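Local coordinates for protein peptidoglycan glycosyltransferase (Burkholderia ambifaria, PDB 5UY7) that is a penicillin-binding protein whose modelled part has the transpeptidase-domain fold of the beta-lactamase clan, at residues G483-P486 with R491-V494; Y208-A213 with S517-D522; V228-G233 with I400-E405. All blocks are in the same frame, centred on the assembly; numbering follows the deposited sequence.

Contact 1 (G483-P486 with R491-V494); sequences GMAP and RIVV
With chi1 at 61°, Met484 holds CG between its backbone N and carbonyl carbon and turns only its CB toward Val493, whose CG2 lies 4.1 Å away. Beyond that the flexible thioether chain leads away, bent at chi3. Ile492 uses a similar torsion (62°), which lays CG1 against Ala485 O at 3.6 Å. The N-to-C directions of the two short strand segments make an angle of 148°, an antiparallel course. Gly483 and Val494 form a hydrogen-bonded pair, with Gly483 N to Val494 O and Val494 N to Gly483 O both at 2.9 Å. Met484 and Val493 form the non-hydrogen-bonded pair that follows, where Met484 CA also comes within 3.2 Å of Ile492 O as a CA-H...O contact. Ala485 and Ile492 then pair both ways, Ala485 N donating to Ile492 O, and Arg491 N adds the extra donor of a classic beta bulge. Ala485 O accepts twice: Ile492 N, at 3.1 Å, arrives almost end-on to the carbonyl, whereas Arg491 N, at 2.8 Å, sits above its plane. Past the bulge, the cis peptide bond before Pro486 and its lack of an N-H suit the end of the pairing, while the long chain of Arg491 reaches outward. Branched Val493 and unbranched Met484 face helix 390-401, with Met484 also meeting Leu438 of helix 428-442. Ile492 and Val494, on the reverse face, pack against helix 509-526.

Contact 2 (Y208-A213 with S517-D522); sequences YANLKA and SAIAGD
Asn210 reaches across from helix 201-217 to Asp522 and gives it a nearly straight hydrogen bond, ND2 to OD2 at 2.9 Å with 172° at the hydrogen. The acceptor lies in the plane of the amide, yet the amide nitrogen meets OD2 on its anti side and out of the carboxylate plane. The other end of the amide, OD1, rests 3.3 Å from the CB of Ala518, and a water gives hydrogen bonds to both Asn210 OD1 (2.7 Å) and Asp522 OD2 (2.9 Å), closing a polar ring. Nearer its backbone, the CB of Asn210 touches Ile519 CG1 at 3.7 Å. A chi1 of -77°, which sets CG beside the backbone N, sends the asparagine across to helix 509-526, and Ala518 is small enough to admit it. Further out, segments 208-213 and 517-522 run nearly antiparallel (163°), their axes 9.4 Å apart at closest. Ile519 turns its branched side chain toward the sheet, where Ala225 and Val494 receive it. Asn210 ND2 also donates to Ile206 O in its own helix, and Asp522 OD1 forms a salt bridge with Arg525. The amide is thus fixed in rotation: its nitrogen has two acceptors, its oxygen a water. For the aspartate, an N-H, a water and a nearby guanidinium would favour the ionised form, making this a polar bridge between helices on the outer side of an apolar layer.

Contact 3 (V228-G233 with I400-E405); sequences VDVRTG and IAHDGE
Val230, Ala401 and His402 make the tight part of this contact. Both methyls of Val230 bear on the CB of Ala401, CG2 at 3.8 Å and CG1 at 3.9 Å, and CG1 also lies 3.8 Å from the CB of His402. A beta-branched residue offers two prongs here, and alanine leaves room for them at the end of helix 390-401. Ala401 in turn rests on Met484. The chi1 of His402, -168°, turns CG from the backbone N and brings ND1 to within 2.9 Å of Val230 O. The bond is moderately straight, 156° at the hydrogen; the acceptor lies near the ring plane, but the nitrogen stands 46° above the plane of the carbonyl. Looser is the exposed side, that of Arg231: its carbonyl O only nears the ring edge, and its side chain starts away from 400-405, the guanidinium lying over Thr232 CG2. Gly233 N bonds Asp229 O across 229-233, braced by Thr232 OG1 to Asp229 OD2 at 2.6 Å, while a type I' turn from His402 to Glu405 is closed by Glu405 N on His402 O at 3.0 Å, Gly404 accepting its positive phi readily. The carbonyl acceptor implies a proton on ND1, without settling whether NE2 also bears one, and a single directed hydrogen bond beside a small apolar patch joins the strand's exit to the helix end.

Overall arrangement
All three contacts meet around the five-stranded antiparallel sheet. Contact 1 pairs strand 477-485 with strand 492-499, and the latter also neighbours strand 222-229, whose end leads into contact 3; Arg491 O and Val493 O probably bond Val230 N and Val228 N, and the centres lie 9 Å apart. Contact 2 lies 13 Å from contact 1, centre to centre, and touches it where Val494 meets Ile519. Contacts 2 and 3 are 21 Å apart between centres and do not touch. Along the chain, contact 2 joins segments that enclose both others, contact 3 closing before contact 1 opens. Helices 201-217 and 509-526 thus cover one face of the sheet, while helix 390-401 adjoins the other.

Contact 1 (G483-P486 with R491-V494)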
loop_
_atom_site.group_PDB
_atom_site.type_symbol
_atom_site.label_atom_id
_atom_site.label_comp_id
_atom_site.label_asym_id
_atom_site.label_seq_id
_atom_site.Cartn_x
_atom_site.Cartn_y
_atom_site.Cartn_z
ATOM N N GLY A 483 -1.769 4.797 -0.683
ATOM C CA GLY A 483 -1.139 5.853 0.081
ATOM C C GLY A 483 -2.108 6.484 1.053
ATOM O O GLY A 483 -3.221 5.999 1.246
ATOM N N MET A 484 -1.662 7.572 1.689
ATOM C CA MET A 484 -2.455 8.190 2.752
ATOM C C MET A 484 -2.152 9.680 2.783
ATOM O O MET A 484 -1.116 10.124 2.286
ATOM C CB MET A 484 -2.153 7.527 4.103
ATOM C CG MET A 484 -0.671 7.675 4.526
ATOM S SD MET A 484 -0.160 6.566 5.862
ATOM C CE MET A 484 -0.173 4.994 4.971
ATOM N N ALA A 485 -3.083 10.459 3.342
ATOM C CA ALA A 485 -2.986 11.914 3.285
ATOM C C ALA A 485 -3.845 12.509 4.388
ATOM O O ALA A 485 -4.902 11.960 4.696
ATOM C CB ALA A 485 -3.461 12.445 1.920
ATOM N N PRO A 486 -3.439 13.632 4.984
ATOM C CA PRO A 486 -2.164 14.323 4.810
ATOM C C PRO A 486 -1.196 13.831 5.869
ATOM O O PRO A 486 -1.628 13.457 6.955
ATOM C CB PRO A 486 -2.529 15.791 5.034
ATOM C CG PRO A 486 -3.637 15.740 6.041
ATOM C CD PRO A 486 -4.365 14.418 5.823
ATOM N N ARG A 491 -5.743 11.487 7.335
ATOM C CA ARG A 491 -7.188 11.380 7.445
ATOM C C ARG A 491 -7.757 10.267 6.586
ATOM O O ARG A 491 -8.760 9.647 6.973
ATOM C CB ARG A 491 -7.827 12.708 7.031
ATOM C CG ARG A 491 -9.336 12.700 7.075
ATOM C CD ARG A 491 -9.864 14.048 7.478
ATOM N NE ARG A 491 -11.315 14.085 7.388
ATOM C CZ ARG A 491 -12.033 15.186 7.547
ATOM N NH1 ARG A 491 -11.422 16.332 7.804
ATOM N NH2 ARG A 491 -13.354 15.139 7.446
ATOM N N ILE A 492 -7.150 10.006 5.427
ATOM C CA ILE A 492 -7.666 9.003 4.506
ATOM C C ILE A 492 -6.545 8.091 4.036
ATOM O O ILE A 492 -5.367 8.464 4.008
ATOM C CB ILE A 492 -8.364 9.643 3.286
ATOM C CG1 ILE A 492 -7.366 10.488 2.477
ATOM C CG2 ILE A 492 -9.577 10.461 3.744
ATOM C CD1 ILE A 492 -7.995 11.131 1.225
ATOM N N VAL A 493 -6.929 6.873 3.680
ATOM C CA VAL A 493 -6.118 5.982 2.867
ATOM C C VAL A 493 -6.781 5.913 1.505
ATOM O O VAL A 493 -8.008 5.800 1.423
ATOM C CB VAL A 493 -6.009 4.587 3.498
ATOM C CG1 VAL A 493 -5.566 3.563 2.455
ATOM C CG2 VAL A 493 -5.031 4.632 4.658
ATOM N N VAL A 494 -5.984 6.031 0.443
ATOM C CA VAL A 494 -6.481 5.950 -0.926
ATOM C C VAL A 494 -5.761 4.814 -1.629
ATOM O O VAL A 494 -4.527 4.774 -1.645
ATOM C CB VAL A 494 -6.273 7.269 -1.691
ATOM C CG1 VAL A 494 -6.700 7.113 -3.154
ATOM C CG2 VAL A 494 -7.058 8.390 -1.016
#

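Contact 2 (Y208-A213 with S517-D522)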
loop_
_atom_site.group_PDB
_atom_site.type_symbol
_atom_site.label_atom_id
_atom_site.label_comp_id
_atom_site.label_asym_id
_atom_site.label_seq_id
_atom_site.Cartn_x
_atom_site.Cartn_y
_atom_site.Cartn_z
ATOM N N TYR A 208 -14.854 8.142 -8.691
ATOM C CA TYR A 208 -15.363 7.681 -9.977
ATOM C C TYR A 208 -14.841 8.538 -11.125
ATOM O O TYR A 208 -14.353 8.017 -12.137
ATOM C CB TYR A 208 -16.891 7.703 -9.945
ATOM C CG TYR A 208 -17.532 7.552 -11.289
ATOM C CD1 TYR A 208 -17.755 6.303 -11.827
ATOM C CD2 TYR A 208 -17.925 8.667 -12.016
ATOM C CE1 TYR A 208 -18.361 6.166 -13.064
ATOM C CE2 TYR A 208 -18.515 8.541 -13.245
ATOM C CZ TYR A 208 -18.723 7.288 -13.764
ATOM O OH TYR A 208 -19.322 7.183 -14.999
ATOM N N ALA A 209 -14.961 9.860 -10.996
ATOM C CA ALA A 209 -14.574 10.749 -12.086
ATOM C C ALA A 209 -13.098 10.602 -12.419
ATOM O O ALA A 209 -12.718 10.527 -13.595
ATOM C CB ALA A 209 -14.896 12.191 -11.710
ATOM N N ASN A 210 -12.247 10.553 -11.392
ATOM C CA ASN A 210 -10.821 10.455 -11.652
ATOM C C ASN A 210 -10.447 9.085 -12.191
ATOM O O ASN A 210 -9.564 8.973 -13.054
ATOM C CB ASN A 210 -10.029 10.770 -10.380
ATOM C CG ASN A 210 -9.973 12.250 -10.097
ATOM O OD1 ASN A 210 -9.451 13.022 -10.899
ATOM N ND2 ASN A 210 -10.507 12.662 -8.951
ATOM N N LEU A 211 -11.095 8.030 -11.687
ATOM C CA LEU A 211 -10.769 6.687 -12.153
ATOM C C LEU A 211 -11.232 6.481 -13.586
ATOM O O LEU A 211 -10.506 5.894 -14.398
ATOM C CB LEU A 211 -11.394 5.642 -11.228
ATOM C CG LEU A 211 -11.075 4.189 -11.559
ATOM C CD1 LEU A 211 -9.589 3.899 -11.358
ATOM C CD2 LEU A 211 -11.970 3.289 -10.701
ATOM N N LYS A 212 -12.430 6.971 -13.911
ATOM C CA LYS A 212 -12.939 6.880 -15.275
ATOM C C LYS A 212 -12.001 7.584 -16.243
ATOM O O LYS A 212 -11.657 7.045 -17.301
ATOM C CB LYS A 212 -14.344 7.486 -15.341
ATOM C CG LYS A 212 -14.971 7.536 -16.729
ATOM C CD LYS A 212 -16.406 8.055 -16.644
ATOM C CE LYS A 212 -17.107 8.066 -17.999
ATOM N NZ LYS A 212 -16.489 9.029 -18.941
ATOM N N ALA A 213 -11.553 8.790 -15.882
ATOM C CA ALA A 213 -10.637 9.521 -16.752
ATOM C C ALA A 213 -9.349 8.739 -16.985
ATOM O O ALA A 213 -8.822 8.724 -18.102
ATOM C CB ALA A 213 -10.336 10.896 -16.157
ATOM N N SER A 517 -3.000 10.641 -6.711
ATOM C CA SER A 517 -2.799 12.055 -6.419
ATOM C C SER A 517 -4.085 12.844 -6.616
ATOM O O SER A 517 -4.455 13.675 -5.779
ATOM C CB SER A 517 -1.699 12.624 -7.310
ATOM O OG SER A 517 -1.649 14.037 -7.185
ATOM N N ALA A 518 -4.771 12.602 -7.732
ATOM C CA ALA A 518 -6.000 13.329 -8.022
ATOM C C ALA A 518 -7.068 13.033 -6.978
ATOM O O ALA A 518 -7.718 13.946 -6.460
ATOM C CB ALA A 518 -6.493 12.972 -9.426
ATOM N N ILE A 519 -7.258 11.759 -6.639
ATOM C CA ILE A 519 -8.303 11.424 -5.680
ATOM C C ILE A 519 -7.955 11.959 -4.299
ATOM O O ILE A 519 -8.810 12.517 -3.606
ATOM C CB ILE A 519 -8.553 9.908 -5.658
ATOM C CG1 ILE A 519 -9.149 9.476 -6.995
ATOM C CG2 ILE A 519 -9.445 9.548 -4.468
ATOM C CD1 ILE A 519 -9.308 7.953 -7.153
ATOM N N ALA A 520 -6.700 11.779 -3.867
ATOM C CA ALA A 520 -6.301 12.262 -2.548
ATOM C C ALA A 520 -6.440 13.778 -2.452
ATOM O O ALA A 520 -7.008 14.303 -1.486
ATOM C CB ALA A 520 -4.863 11.834 -2.245
ATOM N N GLY A 521 -5.915 14.498 -3.442
ATOM C CA GLY A 521 -5.999 15.952 -3.406
ATOM C C GLY A 521 -7.427 16.459 -3.487
ATOM O O GLY A 521 -7.823 17.365 -2.740
ATOM N N ASP A 522 -8.216 15.890 -4.401
ATOM C CA ASP A 522 -9.604 16.317 -4.535
ATOM C C ASP A 522 -10.364 16.066 -3.244
ATOM O O ASP A 522 -11.226 16.869 -2.858
ATOM C CB ASP A 522 -10.296 15.592 -5.691
ATOM C CG ASP A 522 -9.841 16.064 -7.061
ATOM O OD1 ASP A 522 -9.065 17.041 -7.163
ATOM O OD2 ASP A 522 -10.286 15.455 -8.059
HETATM O O HOH W 1 -8.915 15.626 -10.616
#

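Contact 3 (V228-G233 with I400-E405)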
loop_
_atom_site.group_PDB
_atom_site.type_symbol
_atom_site.label_atom_id
_atom_site.label_comp_id
_atom_site.label_asym_id
_atom_site.label_seq_id
_atom_site.Cartn_x
_atom_site.Cartn_y
_atom_site.Cartn_z
ATOM N N VAL A 228 -10.668 5.241 2.373
ATOM C CA VAL A 228 -11.019 4.799 3.718
ATOM C C VAL A 228 -10.741 5.934 4.696
ATOM O O VAL A 228 -9.664 6.539 4.665
ATOM C CB VAL A 228 -10.221 3.546 4.126
ATOM C CG1 VAL A 228 -10.622 3.115 5.538
ATOM C CG2 VAL A 228 -10.458 2.404 3.130
ATOM N N ASP A 229 -11.696 6.195 5.584
ATOM C CA ASP A 229 -11.472 7.122 6.690
ATOM C C ASP A 229 -10.583 6.466 7.746
ATOM O O ASP A 229 -10.950 5.441 8.329
ATOM C CB ASP A 229 -12.815 7.540 7.292
ATOM C CG ASP A 229 -12.662 8.501 8.458
ATOM O OD1 ASP A 229 -12.119 9.600 8.262
ATOM O OD2 ASP A 229 -13.096 8.167 9.577
ATOM N N VAL A 230 -9.419 7.072 8.005
ATOM C CA VAL A 230 -8.438 6.482 8.921
ATOM C C VAL A 230 -8.996 6.367 10.336
ATOM O O VAL A 230 -8.747 5.377 11.038
ATOM C CB VAL A 230 -7.136 7.310 8.889
ATOM C CG1 VAL A 230 -6.175 6.868 9.981
ATOM C CG2 VAL A 230 -6.484 7.172 7.527
ATOM N N ARG A 231 -9.748 7.374 10.785
ATOM C CA ARG A 231 -10.166 7.423 12.184
ATOM C C ARG A 231 -11.192 6.344 12.515
ATOM O O ARG A 231 -11.229 5.853 13.651
ATOM C CB ARG A 231 -10.736 8.805 12.518
ATOM C CG ARG A 231 -11.227 8.941 13.960
ATOM C CD ARG A 231 -11.696 10.355 14.285
ATOM N NE ARG A 231 -12.899 10.723 13.541
ATOM C CZ ARG A 231 -14.138 10.437 13.931
ATOM N NH1 ARG A 231 -14.346 9.771 15.060
ATOM N NH2 ARG A 231 -15.171 10.816 13.191
ATOM N N THR A 232 -12.029 5.963 11.549
ATOM C CA THR A 232 -13.158 5.078 11.803
ATOM C C THR A 232 -13.105 3.767 11.046
ATOM O O THR A 232 -13.845 2.846 11.408
ATOM C CB THR A 232 -14.484 5.762 11.430
ATOM O OG1 THR A 232 -14.499 6.029 10.015
ATOM C CG2 THR A 232 -14.666 7.061 12.218
ATOM N N GLY A 233 -12.300 3.666 9.989
ATOM C CA GLY A 233 -12.369 2.536 9.091
ATOM C C GLY A 233 -13.496 2.588 8.077
ATOM O O GLY A 233 -13.609 1.672 7.255
ATOM N N ILE A 400 -0.599 1.475 9.087
ATOM C CA ILE A 400 0.481 2.450 9.079
ATOM C C ILE A 400 -0.072 3.843 9.323
ATOM O O ILE A 400 0.558 4.666 9.990
ATOM C CB ILE A 400 1.246 2.358 7.742
ATOM C CG1 ILE A 400 1.986 1.018 7.667
ATOM C CG2 ILE A 400 2.211 3.551 7.566
ATOM C CD1 ILE A 400 2.572 0.739 6.284
ATOM N N ALA A 401 -1.276 4.116 8.808
ATOM C CA ALA A 401 -1.868 5.443 8.955
ATOM C C ALA A 401 -2.316 5.721 10.383
ATOM O O ALA A 401 -2.137 6.838 10.879
ATOM C CB ALA A 401 -3.066 5.587 8.009
ATOM N N HIS A 402 -2.933 4.738 11.033
ATOM C CA HIS A 402 -3.586 4.896 12.340
ATOM C C HIS A 402 -2.677 4.430 13.471
ATOM O O HIS A 402 -3.050 3.595 14.294
ATOM C CB HIS A 402 -4.911 4.133 12.342
ATOM C CG HIS A 402 -5.805 4.431 13.513
ATOM N ND1 HIS A 402 -7.030 5.045 13.369
ATOM C CD2 HIS A 402 -5.669 4.178 14.837
ATOM C CE1 HIS A 402 -7.601 5.172 14.554
ATOM N NE2 HIS A 402 -6.797 4.654 15.462
ATOM N N ASP A 403 -1.447 4.950 13.497
ATOM C CA ASP A 403 -0.526 4.763 14.618
ATOM C C ASP A 403 -0.310 3.290 14.966
ATOM O O ASP A 403 -0.161 2.925 16.136
ATOM C CB ASP A 403 -1.003 5.538 15.841
ATOM C CG ASP A 403 -0.819 7.031 15.679
ATOM O OD1 ASP A 403 -0.277 7.445 14.630
ATOM O OD2 ASP A 403 -1.215 7.786 16.588
ATOM N N GLY A 404 -0.270 2.441 13.946
ATOM C CA GLY A 404 0.033 1.040 14.148
ATOM C C GLY A 404 -1.172 0.143 14.325
ATOM O O GLY A 404 -1.011 -1.083 14.324
ATOM N N GLU A 405 -2.374 0.705 14.442
ATOM C CA GLU A 405 -3.580 -0.068 14.728
ATOM C C GLU A 405 -4.411 -0.170 13.456
ATOM O O GLU A 405 -4.913 0.840 12.953
ATOM C CB GLU A 405 -4.383 0.575 15.853
ATOM C CG GLU A 405 -5.585 -0.276 16.265
ATOM C CD GLU A 405 -6.384 0.347 17.391
ATOM O OE1 GLU A 405 -6.306 1.580 17.558
ATOM O OE2 GLU A 405 -7.083 -0.401 18.111
#